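PDB 6WB6: transferrin from Manduca sexta, which binds a single ferric ion per molecule together with a carbonate anion and transports the iron as a secreted glycoprotein. Local coordinates for residues Arg79-Pro84 with Ile318-Asp323; Pro87-Ala92 with Ala269-Gln274; Leu128-Lys133 with Tyr338-Glu343. All blocks are in the same frame, centred on the assembly; numbering follows the deposited sequence.

Interaction 1. Residues Arg79-Pro84 with Ile318-Asp323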
# COMPACT_ATOMS: atom_id res chain seq x y z
N ARG A 79 2.59 2.88 -26.70
CA ARG A 79 1.28 2.48 -27.19
C ARG A 79 1.26 0.97 -27.41
O ARG A 79 2.24 0.28 -27.14
CB ARG A 79 0.95 3.26 -28.47
CG ARG A 79 1.06 4.76 -28.28
CD ARG A 79 0.68 5.49 -29.54
NE ARG A 79 0.46 6.91 -29.31
CZ ARG A 79 0.17 7.76 -30.28
NH1 ARG A 79 0.07 7.35 -31.54
NH2 ARG A 79 -0.03 9.02 -30.02
N THR A 80 0.14 0.46 -27.89
CA THR A 80 0.03 -0.96 -28.22
C THR A 80 0.25 -1.13 -29.72
O THR A 80 0.04 -0.21 -30.51
CB THR A 80 -1.33 -1.53 -27.85
OG1 THR A 80 -2.33 -0.73 -28.49
CG2 THR A 80 -1.53 -1.57 -26.33
N ASP A 81 0.65 -2.35 -30.10
CA ASP A 81 0.70 -2.69 -31.52
C ASP A 81 -0.70 -2.80 -32.09
O ASP A 81 -0.89 -2.55 -33.29
CB ASP A 81 1.50 -3.98 -31.69
CG ASP A 81 3.01 -3.74 -31.57
OD1 ASP A 81 3.53 -2.82 -32.24
OD2 ASP A 81 3.67 -4.45 -30.80
N GLU A 82 -1.68 -3.11 -31.24
CA GLU A 82 -3.07 -3.15 -31.67
C GLU A 82 -3.59 -1.76 -31.99
O GLU A 82 -4.37 -1.59 -32.94
CB GLU A 82 -3.92 -3.81 -30.58
CG GLU A 82 -5.32 -4.13 -30.98
CD GLU A 82 -5.99 -5.02 -29.96
OE1 GLU A 82 -5.46 -5.14 -28.83
OE2 GLU A 82 -7.05 -5.61 -30.28
N GLU A 83 -3.16 -0.75 -31.23
CA GLU A 83 -3.62 0.63 -31.43
C GLU A 83 -2.44 1.60 -31.51
O GLU A 83 -2.34 2.56 -30.73
CB GLU A 83 -4.57 1.02 -30.30
CG GLU A 83 -5.89 0.26 -30.29
CD GLU A 83 -6.79 0.68 -29.16
OE1 GLU A 83 -6.64 0.13 -28.06
OE2 GLU A 83 -7.62 1.59 -29.37
N PRO A 84 -1.55 1.41 -32.47
CA PRO A 84 -0.34 2.26 -32.53
C PRO A 84 -0.64 3.72 -32.79
O PRO A 84 0.18 4.58 -32.44
CB PRO A 84 0.47 1.64 -33.68
CG PRO A 84 -0.58 0.99 -34.56
CD PRO A 84 -1.68 0.53 -33.64
N ILE A 318 2.25 -3.30 -24.06
CA ILE A 318 2.40 -1.87 -24.37
C ILE A 318 3.88 -1.61 -24.61
O ILE A 318 4.64 -1.31 -23.68
CB ILE A 318 1.86 -0.98 -23.25
CG1 ILE A 318 0.38 -1.29 -22.98
CG2 ILE A 318 2.02 0.47 -23.60
CD1 ILE A 318 -0.21 -0.44 -21.87
N HIS A 319 4.31 -1.70 -25.88
CA HIS A 319 5.68 -1.34 -26.21
C HIS A 319 5.84 -0.82 -27.63
O HIS A 319 6.95 -0.87 -28.16
CB HIS A 319 6.64 -2.52 -26.03
CG HIS A 319 6.33 -3.70 -26.89
ND1 HIS A 319 5.63 -4.79 -26.43
CD2 HIS A 319 6.64 -3.96 -28.18
CE1 HIS A 319 5.53 -5.68 -27.41
NE2 HIS A 319 6.13 -5.20 -28.48
N HIS A 320 4.78 -0.30 -28.24
CA HIS A 320 4.92 0.44 -29.49
C HIS A 320 5.29 1.87 -29.14
O HIS A 320 4.47 2.64 -28.63
CB HIS A 320 3.65 0.40 -30.32
CG HIS A 320 3.78 1.11 -31.64
ND1 HIS A 320 4.22 0.48 -32.78
CD2 HIS A 320 3.58 2.40 -31.97
CE1 HIS A 320 4.28 1.35 -33.77
NE2 HIS A 320 3.87 2.52 -33.31
N VAL A 321 6.53 2.23 -29.39
CA VAL A 321 6.99 3.58 -29.10
C VAL A 321 6.53 4.48 -30.23
O VAL A 321 6.81 4.22 -31.40
CB VAL A 321 8.52 3.60 -28.93
CG1 VAL A 321 9.03 4.98 -28.55
CG2 VAL A 321 8.90 2.58 -27.89
N ALA A 322 5.76 5.52 -29.89
CA ALA A 322 5.28 6.50 -30.85
C ALA A 322 5.81 7.87 -30.49
O ALA A 322 5.68 8.31 -29.33
CB ALA A 322 3.76 6.53 -30.86
N ASP A 323 6.40 8.57 -31.46
CA ASP A 323 6.82 9.95 -31.23
C ASP A 323 5.59 10.83 -31.34
O ASP A 323 4.78 10.66 -32.26
CB ASP A 323 7.88 10.44 -32.23
CG ASP A 323 9.11 9.55 -32.30
OD1 ASP A 323 9.69 9.20 -31.24
OD2 ASP A 323 9.51 9.21 -33.44
O HOH W 1 2.96 -3.04 -27.95
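The His-320 imidazole has Pro-84 CB over the centre of one face, a CH-pi contact of 3.6 Å from CB to the ring centroid. At the edge of that ring, near its plane, stands Asp-81 OD1, which takes a weak hydrogen bond from His-320 ND1 (3.4 Å), the carboxylate turned 81° to the ring. Arg-79 CG is anti to its carbonyl carbon (chi1 -55°), and the chain runs extended to NE. Over one face of the Arg-79 guanidinium sits the Ala-322 methyl, while Arg-79 NH1 points in plane to Pro-84 O, 2.9 Å away and nearly straight at 168°; Glu-77 forms a salt bridge with Arg-79 NH2. An alanine in place of Arg-79 would probably leave Pro-84 O without this donor and Glu-77 without its mate, and open a gap over the Ala-322 methyl. Arg-79 N gives a bond to His-320 O (2.7 Å) and His-320 N returns one to Arg-79 O (2.8 Å). His-319 and His-320 together face Arg-79, a classic beta bulge. The contact closes the edge of an antiparallel sheet in the N-terminal, iron-binding lobe, where strand 72-79 pairs with outermost strand 320-327; helix 286-300 packs on Val-321.

Interaction 2. Residues Pro87-Ala92 with Ala269-Gln274. With FE (Fe (III) ion), chain E; NAG (2-acetamido-2-deoxy-beta-D-glucopyranose), chain C.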
# COMPACT_ATOMS: atom_id res chain seq x y z
N PRO A 87 -4.64 8.08 -29.83
CA PRO A 87 -4.02 9.09 -28.96
C PRO A 87 -3.96 8.69 -27.50
O PRO A 87 -3.09 9.19 -26.78
CB PRO A 87 -4.92 10.32 -29.15
CG PRO A 87 -6.21 9.74 -29.59
CD PRO A 87 -5.91 8.55 -30.40
N PHE A 88 -4.83 7.79 -27.05
CA PHE A 88 -4.98 7.43 -25.65
C PHE A 88 -4.90 5.92 -25.48
O PHE A 88 -5.25 5.14 -26.37
CB PHE A 88 -6.35 7.91 -25.09
CG PHE A 88 -6.65 9.35 -25.38
CD1 PHE A 88 -5.87 10.35 -24.85
CD2 PHE A 88 -7.74 9.70 -26.17
CE1 PHE A 88 -6.16 11.68 -25.12
CE2 PHE A 88 -8.03 11.02 -26.43
CZ PHE A 88 -7.23 12.01 -25.91
N ARG A 89 -4.43 5.52 -24.30
CA ARG A 89 -4.42 4.11 -23.95
C ARG A 89 -5.82 3.51 -24.09
O ARG A 89 -5.99 2.40 -24.61
CB ARG A 89 -3.92 3.93 -22.53
CG ARG A 89 -3.79 2.45 -22.14
CD ARG A 89 -3.14 2.37 -20.84
NE ARG A 89 -3.17 1.05 -20.23
CZ ARG A 89 -2.42 0.73 -19.18
NH1 ARG A 89 -1.63 1.65 -18.65
NH2 ARG A 89 -2.50 -0.49 -18.64
N TYR A 90 -6.83 4.20 -23.57
CA TYR A 90 -8.23 3.72 -23.72
C TYR A 90 -9.21 4.82 -23.36
O TYR A 90 -8.98 5.56 -22.49
CB TYR A 90 -8.66 2.46 -22.96
CG TYR A 90 -8.29 2.31 -21.52
CD1 TYR A 90 -8.98 3.01 -20.55
CD2 TYR A 90 -7.33 1.41 -21.12
CE1 TYR A 90 -8.70 2.85 -19.22
CE2 TYR A 90 -7.03 1.24 -19.79
CZ TYR A 90 -7.71 1.97 -18.85
OH TYR A 90 -7.45 1.82 -17.56
N GLU A 91 -10.26 4.86 -24.13
CA GLU A 91 -11.34 5.80 -23.93
C GLU A 91 -12.42 5.16 -23.09
O GLU A 91 -12.80 4.00 -23.31
CB GLU A 91 -11.92 6.24 -25.27
CG GLU A 91 -10.90 6.95 -26.14
CD GLU A 91 -11.35 6.93 -27.57
OE1 GLU A 91 -11.20 5.86 -28.20
OE2 GLU A 91 -11.89 7.95 -28.04
N ALA A 92 -12.92 5.94 -22.13
CA ALA A 92 -13.98 5.52 -21.23
C ALA A 92 -15.30 5.79 -21.91
O ALA A 92 -15.50 6.86 -22.49
CB ALA A 92 -13.90 6.27 -19.90
N ALA A 269 -13.84 10.77 -21.06
CA ALA A 269 -12.44 10.87 -20.69
C ALA A 269 -11.71 9.64 -21.19
O ALA A 269 -12.32 8.61 -21.48
CB ALA A 269 -12.27 11.02 -19.18
N ALA A 270 -10.37 9.76 -21.25
CA ALA A 270 -9.52 8.66 -21.65
C ALA A 270 -8.38 8.49 -20.66
O ALA A 270 -7.95 9.44 -20.03
CB ALA A 270 -8.94 8.89 -23.05
N ARG A 271 -7.92 7.28 -20.50
CA ARG A 271 -6.65 7.07 -19.82
C ARG A 271 -5.52 7.32 -20.80
O ARG A 271 -5.45 6.65 -21.85
CB ARG A 271 -6.57 5.68 -19.25
CG ARG A 271 -5.37 5.46 -18.40
CD ARG A 271 -5.46 4.09 -17.84
NE ARG A 271 -4.40 3.82 -16.89
CZ ARG A 271 -4.24 2.65 -16.30
NH1 ARG A 271 -5.09 1.65 -16.54
NH2 ARG A 271 -3.24 2.47 -15.47
N PRO A 272 -4.64 8.28 -20.55
CA PRO A 272 -3.55 8.53 -21.48
C PRO A 272 -2.54 7.40 -21.43
O PRO A 272 -2.44 6.67 -20.45
CB PRO A 272 -2.92 9.84 -20.97
CG PRO A 272 -3.86 10.35 -19.89
CD PRO A 272 -4.51 9.13 -19.34
N TRP A 273 -1.82 7.25 -22.54
CA TRP A 273 -0.70 6.32 -22.60
C TRP A 273 0.38 6.72 -21.62
O TRP A 273 0.60 7.90 -21.35
CB TRP A 273 -0.07 6.32 -23.98
CG TRP A 273 -0.90 5.81 -25.10
CD1 TRP A 273 -1.37 6.53 -26.14
CD2 TRP A 273 -1.30 4.46 -25.33
NE1 TRP A 273 -2.05 5.72 -27.01
CE2 TRP A 273 -2.02 4.44 -26.54
CE3 TRP A 273 -1.13 3.26 -24.62
CZ2 TRP A 273 -2.58 3.27 -27.06
CZ3 TRP A 273 -1.69 2.09 -25.15
CH2 TRP A 273 -2.40 2.10 -26.36
N GLN A 274 1.11 5.72 -21.15
CA GLN A 274 2.37 5.97 -20.49
C GLN A 274 3.41 6.38 -21.52
O GLN A 274 3.20 6.27 -22.74
CB GLN A 274 2.88 4.74 -19.76
CG GLN A 274 1.86 3.97 -19.00
CD GLN A 274 2.19 2.51 -19.06
OE1 GLN A 274 2.31 1.95 -20.14
NE2 GLN A 274 2.38 1.90 -17.90
FE FE E . -8.58 0.22 -16.61
C1 NAG C . -13.40 15.98 -22.51
C2 NAG C . -13.78 15.19 -23.75
C3 NAG C . -14.69 15.95 -24.73
C4 NAG C . -15.79 16.75 -24.02
C5 NAG C . -15.30 17.41 -22.73
C6 NAG C . -16.48 17.85 -21.90
C7 NAG C . -12.01 13.56 -24.26
C8 NAG C . -10.85 13.31 -25.18
N2 NAG C . -12.57 14.76 -24.41
O3 NAG C . -15.28 14.95 -25.57
O4 NAG C . -16.23 17.87 -24.81
O5 NAG C . -14.56 16.52 -21.90
O6 NAG C . -17.26 16.68 -21.68
O7 NAG C . -12.41 12.71 -23.47
O HOH W 2 -2.27 9.79 -24.16
O HOH W 3 -1.61 4.59 -18.69
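Tyr-90 CG lies between the backbone N and the carbonyl carbon (chi1 47°); Arg-271 CG is anti to its backbone N (chi1 -173°), the chain extended to NE, and the two side chains cross obliquely. Arg-271 CB lies over one face of the tyrosine ring, toward the rim, and Arg-271 NH1 donates to Tyr-90 OH at 2.6 Å, the oxygen lying near the guanidinium plane. The same Tyr-90 OH binds the iron(III) ion at 2.2 Å, so a metal and a cationic donor grip one phenol oxygen; together they would be expected to favour its phenolate form. Tyr-204 is a second iron ligand, and both Tyr-90 and Arg-271 line a carbonate pocket.

Arg-89, also extended, runs beside Arg-271 in the same direction. Their guanidiniums stack face to face, centres 3.9 Å apart and planes 13° from parallel; like charges this close would probably repel. A water links Arg-89 NH1 to Pro-272 O. Further back, Arg-89 CA rests 3.3 Å above the centroid of the six-membered ring of Trp-273, whose NE1 bonds to Ala-86 O. The Ala-270 methyl presses on one face of Phe-88, 3.3 Å from CB to Phe-88 CG.

Antiparallel pairing carries the backbones: Arg-271 N reaches Tyr-90 O at 2.8 Å, and Tyr-90 N reaches Arg-271 O at 3.3 Å. Arg-89 and Tyr-90 both face Arg-271, a classic beta bulge. In transferrin lobes a pair of antiparallel strands behind the iron forms the interdomain hinge, and this pair is consistent with that role. Strand 90-97 also pairs with 218-222 and 249-252, helix 121-131 covers Tyr-90 and Ala-92, and helix 329-334 packs on Pro-272.

Interaction 3. Residues Leu128-Lys133 with Tyr338-Glu343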
# COMPACT_ATOMS: atom_id res chain seq x y z
N LEU A 128 -17.02 8.59 -11.47
CA LEU A 128 -17.15 9.42 -10.28
C LEU A 128 -16.74 10.85 -10.59
O LEU A 128 -17.41 11.79 -10.15
CB LEU A 128 -16.34 8.84 -9.13
CG LEU A 128 -16.99 7.71 -8.35
CD1 LEU A 128 -15.99 6.98 -7.48
CD2 LEU A 128 -18.10 8.22 -7.48
N THR A 129 -15.66 11.03 -11.37
CA THR A 129 -15.17 12.37 -11.67
C THR A 129 -16.22 13.19 -12.41
O THR A 129 -16.38 14.38 -12.14
CB THR A 129 -13.86 12.29 -12.50
OG1 THR A 129 -12.83 11.67 -11.73
CG2 THR A 129 -13.36 13.69 -12.92
N MET A 130 -16.92 12.57 -13.37
CA MET A 130 -17.85 13.31 -14.22
C MET A 130 -19.21 13.48 -13.56
O MET A 130 -19.78 14.57 -13.57
CB MET A 130 -18.02 12.59 -15.57
CG MET A 130 -16.70 12.46 -16.37
SD MET A 130 -15.82 14.06 -16.32
CE MET A 130 -14.21 13.62 -16.96
N LEU A 131 -19.76 12.40 -13.01
CA LEU A 131 -21.09 12.47 -12.39
C LEU A 131 -21.12 13.45 -11.23
O LEU A 131 -22.11 14.17 -11.04
CB LEU A 131 -21.51 11.09 -11.90
CG LEU A 131 -21.66 10.02 -12.98
CD1 LEU A 131 -22.08 8.74 -12.32
CD2 LEU A 131 -22.67 10.42 -14.04
N MET A 132 -20.05 13.47 -10.42
CA MET A 132 -20.03 14.34 -9.25
C MET A 132 -20.17 15.80 -9.62
O MET A 132 -20.44 16.62 -8.74
CB MET A 132 -18.73 14.14 -8.47
CG MET A 132 -17.48 14.69 -9.15
SD MET A 132 -16.07 14.57 -8.06
CE MET A 132 -16.53 15.89 -6.93
N LYS A 133 -19.94 16.15 -10.88
CA LYS A 133 -20.22 17.50 -11.34
C LYS A 133 -21.70 17.76 -11.52
O LYS A 133 -22.07 18.85 -11.99
CB LYS A 133 -19.53 17.75 -12.68
CG LYS A 133 -18.05 17.45 -12.72
CD LYS A 133 -17.51 17.95 -14.01
CE LYS A 133 -16.08 17.51 -14.19
NZ LYS A 133 -15.85 17.19 -15.61
N TYR A 338 -7.99 13.95 -18.19
CA TYR A 338 -7.53 13.06 -17.14
C TYR A 338 -6.97 13.80 -15.94
O TYR A 338 -6.79 13.19 -14.89
CB TYR A 338 -6.50 12.07 -17.71
CG TYR A 338 -6.30 10.85 -16.86
CD1 TYR A 338 -7.26 9.86 -16.84
CD2 TYR A 338 -5.16 10.68 -16.09
CE1 TYR A 338 -7.09 8.73 -16.08
CE2 TYR A 338 -4.99 9.55 -15.32
CZ TYR A 338 -5.96 8.57 -15.33
OH TYR A 338 -5.82 7.45 -14.56
N THR A 339 -6.65 15.09 -16.08
CA THR A 339 -6.23 15.83 -14.89
C THR A 339 -7.37 15.90 -13.89
O THR A 339 -7.17 15.70 -12.68
CB THR A 339 -5.77 17.24 -15.27
OG1 THR A 339 -4.92 17.18 -16.42
CG2 THR A 339 -5.01 17.89 -14.10
N GLU A 340 -8.59 16.13 -14.39
CA GLU A 340 -9.81 16.08 -13.58
C GLU A 340 -9.87 14.81 -12.75
O GLU A 340 -10.17 14.84 -11.55
CB GLU A 340 -11.04 16.15 -14.49
CG GLU A 340 -11.17 17.41 -15.28
CD GLU A 340 -12.29 17.34 -16.31
OE1 GLU A 340 -13.46 17.18 -15.90
OE2 GLU A 340 -11.98 17.42 -17.52
N VAL A 341 -9.62 13.68 -13.41
CA VAL A 341 -9.66 12.38 -12.74
C VAL A 341 -8.58 12.30 -11.67
O VAL A 341 -8.82 11.85 -10.55
CB VAL A 341 -9.48 11.26 -13.79
CG1 VAL A 341 -9.58 9.91 -13.15
CG2 VAL A 341 -10.50 11.40 -14.89
N ILE A 342 -7.35 12.68 -12.02
CA ILE A 342 -6.28 12.60 -11.04
C ILE A 342 -6.61 13.48 -9.83
O ILE A 342 -6.38 13.11 -8.68
CB ILE A 342 -4.93 12.97 -11.69
CG1 ILE A 342 -4.38 11.81 -12.56
CG2 ILE A 342 -3.94 13.32 -10.62
CD1 ILE A 342 -3.31 12.24 -13.60
N GLU A 343 -7.15 14.66 -10.08
CA GLU A 343 -7.44 15.61 -9.00
C GLU A 343 -8.81 15.41 -8.39
O GLU A 343 -9.21 16.19 -7.54
CB GLU A 343 -7.29 17.04 -9.51
CG GLU A 343 -5.84 17.40 -9.82
CD GLU A 343 -5.67 18.83 -10.35
OE1 GLU A 343 -6.67 19.41 -10.79
OE2 GLU A 343 -4.54 19.37 -10.30
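Thr-129 packs on Glu-340 of the short helix 338-342, its CG2 methyl 3.7 Å from Glu-340 CB and equally far from Glu-340 O. This is a small helix-helix contact in the iron-binding lobe of the transferrin fold: it joins the C-terminal end of helix 121-131, which begins in the carbonate pocket at Asn-121, to a helix near the end of that lobe. CG2 stands anti to the backbone N of Thr-129, while OG1 lies beside that N (chi1 -64°) and faces Val-341. The Val-341 side chain crosses that of Thr-129 at about a right angle, with CG2 3.9 Å from Thr-129 OG1, and it also touches Lys-125 and Ile-126 of helix 121-131.

At the more exposed margin, Lys-133 and Glu-340 form a salt bridge, their side chains again about perpendicular. The modelled separation of NZ and OE1 is too short to be taken literally, and the detailed geometry is doubtful. Met-130 CE lies 3.8 Å from Glu-340 OE1, and the Met-130 side chain also packs on Trp-268. The Thr-129 hydroxyl is hydrogen-bonded within its own helix, to Lys-125 O, and its OG1 still comes within 3.4 Å of Val-341 CA.

Interaction 2 is the middle member, with its centre about 12 Å from that of interaction 1 and about 14 Å from that of interaction 3; the outer two do not touch, their nearest atoms being about 12 Å apart. Trp-273 faces interaction 1, its NE1 3.5 Å from Arg-79 CG, and Ile-318 CD1 packs 3.7 Å from Arg-89 CZ. On the other flank, Tyr-338 leans on 269-274, its CD1 3.3 Å from Ala-270 O, and Met-130 CE touches Ala-269 CB. Only interaction 2 supplies an iron ligand among the three; the side chains of Ile-318 and Val-341 each stay about 10 Å from the metal.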